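Long-range contact in cysteine hydrolase (Vibrio cholerae, PDB 6V98), which is a type VI secretion system effector, probably acting as a papain-like cysteine hydrolase on cells attacked by the bacterium: residues 50-63 and 74-86. Numbering follows the deposited sequence.
Sequences INGETGVTRYYEYG and GNVRKVGVSNVTI
Glu61 OE2 is gripped by two nitrogens of Arg77, NE at 2.8 Å and NH2 at 3.1 Å, both from the same face of the carboxylate. The oxygen lies in the guanidinium plane, but the two planes are turned 41° apart; Ser107 OG is a third partner. In both residues CG sits between backbone N and carbonyl carbon (chi1 61° in Glu61, 89° in Arg77), and the extended chains run side by side. Glu61 OE1 takes the Tyr59 hydroxyl and His44 NE2, so both carboxylate oxygens are engaged. Beneath this salt bridge the two residues form a hydrogen-bonded antiparallel pair. On the other face of the hairpin, Lys78 CB lies 4.0 Å from the Tyr60 ring centroid in a CH-pi contact, while Val76 CG1 meets the ring edge. Val79 N still bonds Tyr59 O, but water 4 replaces the return bond, linking Tyr59 N to Val79 O. Val81 CG2 packs on Thr57 CG2, and further on Asn83 OD1 accepts from Thr57 N at 2.9 Å, the donor standing above the amide plane. Val84 CG2 meets Ile50 CG2 tip to tip. Strand 75-78 forms one edge of the main antiparallel sheet; helix 123-134 packs on Tyr60, helix 93-107 on Tyr59, Val81 and Val84.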
loop_
_atom_site.group_PDB
_atom_site.type_symbol
_atom_site.label_atom_id
_atom_site.label_comp_id
_atom_site.label_asym_id
_atom_site.label_seq_id
_atom_site.Cartn_x
_atom_site.Cartn_y
_atom_site.Cartn_z
ATOM N N ILE A 50 -8.153 5.321 -2.493
ATOM C CA ILE A 50 -9.027 6.474 -2.290
ATOM C C ILE A 50 -10.047 6.575 -3.417
ATOM O O ILE A 50 -9.683 6.538 -4.598
ATOM C CB ILE A 50 -8.234 7.786 -2.194
ATOM C CG1 ILE A 50 -7.247 7.708 -1.035
ATOM C CG2 ILE A 50 -9.207 8.958 -2.004
ATOM C CD1 ILE A 50 -6.205 8.802 -1.062
ATOM N N ASN A 51 -11.321 6.713 -3.041
ATOM C CA ASN A 51 -12.388 7.051 -3.979
ATOM C C ASN A 51 -12.238 8.499 -4.437
ATOM O O ASN A 51 -12.326 9.424 -3.621
ATOM C CB ASN A 51 -13.751 6.853 -3.319
ATOM C CG ASN A 51 -14.899 6.967 -4.311
ATOM O OD1 ASN A 51 -15.050 7.984 -4.981
ATOM N ND2 ASN A 51 -15.693 5.907 -4.428
ATOM N N GLY A 52 -12.026 8.694 -5.742
ATOM C CA GLY A 52 -11.797 10.033 -6.267
ATOM C C GLY A 52 -13.006 10.946 -6.232
ATOM O O GLY A 52 -12.848 12.168 -6.336
ATOM N N GLU A 53 -14.209 10.385 -6.099
ATOM C CA GLU A 53 -15.433 11.176 -5.982
ATOM C C GLU A 53 -15.711 11.607 -4.550
ATOM O O GLU A 53 -16.100 12.754 -4.314
ATOM C CB GLU A 53 -16.636 10.379 -6.485
ATOM C CG GLU A 53 -16.524 9.899 -7.914
ATOM C CD GLU A 53 -17.266 10.789 -8.876
ATOM O OE1 GLU A 53 -17.557 11.947 -8.503
ATOM O OE2 GLU A 53 -17.558 10.327 -10.001
ATOM N N THR A 54 -15.532 10.699 -3.587
ATOM C CA THR A 54 -15.992 10.908 -2.220
ATOM C C THR A 54 -14.877 11.087 -1.204
ATOM O O THR A 54 -15.145 11.579 -0.102
ATOM C CB THR A 54 -16.853 9.722 -1.766
ATOM O OG1 THR A 54 -16.060 8.532 -1.807
ATOM C CG2 THR A 54 -18.051 9.553 -2.680
ATOM N N GLY A 55 -13.649 10.698 -1.536
ATOM C CA GLY A 55 -12.568 10.740 -0.582
ATOM C C GLY A 55 -12.555 9.598 0.411
ATOM O O GLY A 55 -11.699 9.590 1.307
ATOM N N VAL A 56 -13.484 8.645 0.293
ATOM C CA VAL A 56 -13.455 7.462 1.145
ATOM C C VAL A 56 -12.141 6.724 0.930
ATOM O O VAL A 56 -11.746 6.452 -0.212
ATOM C CB VAL A 56 -14.663 6.557 0.845
ATOM C CG1 VAL A 56 -14.539 5.242 1.594
ATOM C CG2 VAL A 56 -15.975 7.260 1.210
ATOM N N THR A 57 -11.469 6.381 2.035
ATOM C CA THR A 57 -10.098 5.881 2.045
ATOM C C THR A 57 -10.028 4.518 2.731
ATOM O O THR A 57 -10.651 4.305 3.773
ATOM C CB THR A 57 -9.176 6.886 2.772
ATOM O OG1 THR A 57 -9.275 8.164 2.133
ATOM C CG2 THR A 57 -7.722 6.451 2.731
ATOM N N ARG A 58 -9.260 3.601 2.143
ATOM C CA ARG A 58 -8.966 2.293 2.719
ATOM C C ARG A 58 -7.461 2.075 2.751
ATOM O O ARG A 58 -6.721 2.607 1.926
ATOM C CB ARG A 58 -9.602 1.144 1.907
ATOM C CG ARG A 58 -11.072 1.331 1.619
ATOM C CD ARG A 58 -11.864 1.158 2.890
ATOM N NE ARG A 58 -13.297 1.148 2.630
ATOM C CZ ARG A 58 -14.162 2.000 3.171
ATOM N NH1 ARG A 58 -13.743 2.949 4.007
ATOM N NH2 ARG A 58 -15.451 1.904 2.871
ATOM N N TYR A 59 -7.014 1.236 3.681
ATOM C CA TYR A 59 -5.617 0.829 3.733
ATOM C C TYR A 59 -5.551 -0.676 3.944
ATOM O O TYR A 59 -6.224 -1.210 4.832
ATOM C CB TYR A 59 -4.847 1.570 4.842
ATOM C CG TYR A 59 -3.416 1.099 4.967
ATOM C CD1 TYR A 59 -3.078 0.077 5.852
ATOM C CD2 TYR A 59 -2.410 1.645 4.178
ATOM C CE1 TYR A 59 -1.771 -0.385 5.951
ATOM C CE2 TYR A 59 -1.104 1.182 4.260
ATOM C CZ TYR A 59 -0.794 0.175 5.145
ATOM O OH TYR A 59 0.497 -0.278 5.254
ATOM N N TYR A 60 -4.762 -1.355 3.106
ATOM C CA TYR A 60 -4.551 -2.791 3.189
ATOM C C TYR A 60 -3.066 -3.096 3.116
ATOM O O TYR A 60 -2.289 -2.352 2.508
ATOM C CB TYR A 60 -5.260 -3.532 2.042
ATOM C CG TYR A 60 -6.744 -3.718 2.226
ATOM C CD1 TYR A 60 -7.649 -2.684 1.964
ATOM C CD2 TYR A 60 -7.246 -4.939 2.650
ATOM C CE1 TYR A 60 -9.027 -2.881 2.131
ATOM C CE2 TYR A 60 -8.604 -5.151 2.816
ATOM C CZ TYR A 60 -9.491 -4.133 2.560
ATOM O OH TYR A 60 -10.833 -4.392 2.746
ATOM N N GLU A 61 -2.676 -4.216 3.722
ATOM C CA GLU A 61 -1.302 -4.676 3.607
ATOM C C GLU A 61 -1.269 -6.184 3.818
ATOM O O GLU A 61 -2.209 -6.780 4.347
ATOM C CB GLU A 61 -0.387 -3.970 4.627
ATOM C CG GLU A 61 -0.797 -4.230 6.062
ATOM C CD GLU A 61 -0.223 -3.213 7.028
ATOM O OE1 GLU A 61 0.820 -2.619 6.699
ATOM O OE2 GLU A 61 -0.818 -3.027 8.109
ATOM N N TYR A 62 -0.152 -6.784 3.415
ATOM C CA TYR A 62 0.081 -8.215 3.546
ATOM C C TYR A 62 1.408 -8.427 4.251
ATOM O O TYR A 62 2.400 -7.775 3.920
ATOM C CB TYR A 62 0.104 -8.868 2.174
ATOM C CG TYR A 62 0.517 -10.321 2.186
ATOM C CD1 TYR A 62 -0.356 -11.305 2.634
ATOM C CD2 TYR A 62 1.778 -10.710 1.742
ATOM C CE1 TYR A 62 0.020 -12.653 2.626
ATOM C CE2 TYR A 62 2.160 -12.045 1.745
ATOM C CZ TYR A 62 1.273 -13.002 2.191
ATOM O OH TYR A 62 1.632 -14.318 2.188
ATOM N N GLY A 63 1.439 -9.325 5.223
ATOM C CA GLY A 63 2.664 -9.478 5.976
ATOM C C GLY A 63 2.523 -10.576 6.999
ATOM O O GLY A 63 1.546 -11.325 7.003
ATOM N N GLY A 74 1.597 -15.542 6.810
ATOM C CA GLY A 74 1.238 -14.453 5.917
ATOM C C GLY A 74 -0.258 -14.227 5.851
ATOM O O GLY A 74 -1.019 -15.169 5.600
ATOM N N ASN A 75 -0.701 -12.995 6.108
ATOM C CA ASN A 75 -2.121 -12.672 6.076
ATOM C C ASN A 75 -2.300 -11.246 5.602
ATOM O O ASN A 75 -1.455 -10.386 5.857
ATOM C CB ASN A 75 -2.793 -12.809 7.445
ATOM C CG ASN A 75 -2.855 -14.249 7.924
ATOM O OD1 ASN A 75 -3.733 -15.016 7.519
ATOM N ND2 ASN A 75 -1.898 -14.630 8.771
ATOM N N VAL A 76 -3.417 -11.007 4.933
ATOM C CA VAL A 76 -3.829 -9.654 4.580
ATOM C C VAL A 76 -4.508 -9.032 5.787
ATOM O O VAL A 76 -5.268 -9.696 6.501
ATOM C CB VAL A 76 -4.792 -9.679 3.382
ATOM C CG1 VAL A 76 -5.274 -8.260 3.035
ATOM C CG2 VAL A 76 -4.137 -10.350 2.186
ATOM N N ARG A 77 -4.259 -7.751 6.018
ATOM C CA ARG A 77 -5.035 -7.059 7.031
ATOM C C ARG A 77 -5.432 -5.688 6.518
ATOM O O ARG A 77 -4.787 -5.103 5.639
ATOM C CB ARG A 77 -4.278 -6.981 8.371
ATOM C CG ARG A 77 -3.387 -5.812 8.573
ATOM C CD ARG A 77 -2.899 -5.709 10.049
ATOM N NE ARG A 77 -1.862 -4.690 10.145
ATOM C CZ ARG A 77 -1.169 -4.386 11.236
ATOM N NH1 ARG A 77 -1.383 -5.029 12.383
ATOM N NH2 ARG A 77 -0.255 -3.427 11.175
ATOM N N LYS A 78 -6.541 -5.213 7.058
ATOM C CA LYS A 78 -7.095 -3.911 6.753
ATOM C C LYS A 78 -6.938 -3.069 8.005
ATOM O O LYS A 78 -7.224 -3.550 9.103
ATOM C CB LYS A 78 -8.565 -4.050 6.378
ATOM C CG LYS A 78 -9.291 -2.761 6.209
ATOM C CD LYS A 78 -10.759 -3.033 5.905
ATOM C CE LYS A 78 -11.416 -1.761 5.413
ATOM N NZ LYS A 78 -11.337 -0.688 6.445
ATOM N N VAL A 79 -6.443 -1.847 7.850
ATOM C CA VAL A 79 -6.286 -0.924 8.972
ATOM C C VAL A 79 -7.207 0.255 8.719
ATOM O O VAL A 79 -7.099 0.911 7.678
ATOM C CB VAL A 79 -4.840 -0.439 9.133
ATOM C CG1 VAL A 79 -4.739 0.500 10.350
ATOM C CG2 VAL A 79 -3.887 -1.616 9.257
ATOM N N GLY A 80 -8.102 0.532 9.665
ATOM C CA GLY A 80 -8.942 1.713 9.556
ATOM C C GLY A 80 -8.127 2.994 9.547
ATOM O O GLY A 80 -7.219 3.148 10.369
ATOM N N VAL A 81 -8.416 3.903 8.611
ATOM C CA VAL A 81 -7.756 5.203 8.532
ATOM C C VAL A 81 -8.808 6.276 8.286
ATOM O O VAL A 81 -9.955 5.994 7.928
ATOM C CB VAL A 81 -6.671 5.270 7.433
ATOM C CG1 VAL A 81 -5.491 4.356 7.777
ATOM C CG2 VAL A 81 -7.258 4.915 6.067
ATOM N N SER A 82 -8.406 7.525 8.498
ATOM C CA SER A 82 -9.291 8.638 8.196
ATOM C C SER A 82 -9.521 8.735 6.693
ATOM O O SER A 82 -8.692 8.306 5.888
ATOM C CB SER A 82 -8.707 9.955 8.721
ATOM O OG SER A 82 -8.506 9.907 10.128
ATOM N N ASN A 83 -10.661 9.304 6.317
ATOM C CA ASN A 83 -10.868 9.663 4.925
ATOM C C ASN A 83 -10.138 10.962 4.609
ATOM O O ASN A 83 -9.872 11.786 5.491
ATOM C CB ASN A 83 -12.353 9.818 4.620
ATOM C CG ASN A 83 -13.097 8.510 4.757
ATOM O OD1 ASN A 83 -12.532 7.448 4.527
ATOM N ND2 ASN A 83 -14.363 8.583 5.139
ATOM N N VAL A 84 -9.821 11.147 3.336
ATOM C CA VAL A 84 -9.199 12.373 2.876
ATOM C C VAL A 84 -10.277 13.314 2.351
ATOM O O VAL A 84 -11.424 12.929 2.135
ATOM C CB VAL A 84 -8.119 12.109 1.800
ATOM C CG1 VAL A 84 -7.026 11.208 2.358
ATOM C CG2 VAL A 84 -8.740 11.493 0.540
ATOM N N THR A 85 -9.901 14.567 2.135
ATOM C CA THR A 85 -10.765 15.564 1.522
ATOM C C THR A 85 -10.302 15.807 0.096
ATOM O O THR A 85 -9.116 16.055 -0.139
ATOM C CB THR A 85 -10.741 16.872 2.305
ATOM O OG1 THR A 85 -11.108 16.606 3.665
ATOM C CG2 THR A 85 -11.717 17.872 1.687
ATOM N N ILE A 86 -11.228 15.710 -0.848
ATOM C CA ILE A 86 -10.953 16.013 -2.240
ATOM C C ILE A 86 -11.490 17.405 -2.521
ATOM O O ILE A 86 -12.644 17.708 -2.199
ATOM C CB ILE A 86 -11.592 14.985 -3.188
ATOM C CG1 ILE A 86 -11.289 13.546 -2.760
ATOM C CG2 ILE A 86 -11.106 15.237 -4.610
ATOM C CD1 ILE A 86 -9.837 13.171 -2.840
HETATM O O HOH W 1 -13.996 14.870 -0.059
HETATM O O HOH W 2 -10.453 3.073 6.513
HETATM O O HOH W 3 -15.426 5.252 5.249
HETATM O O HOH W 4 -9.111 0.871 5.762
#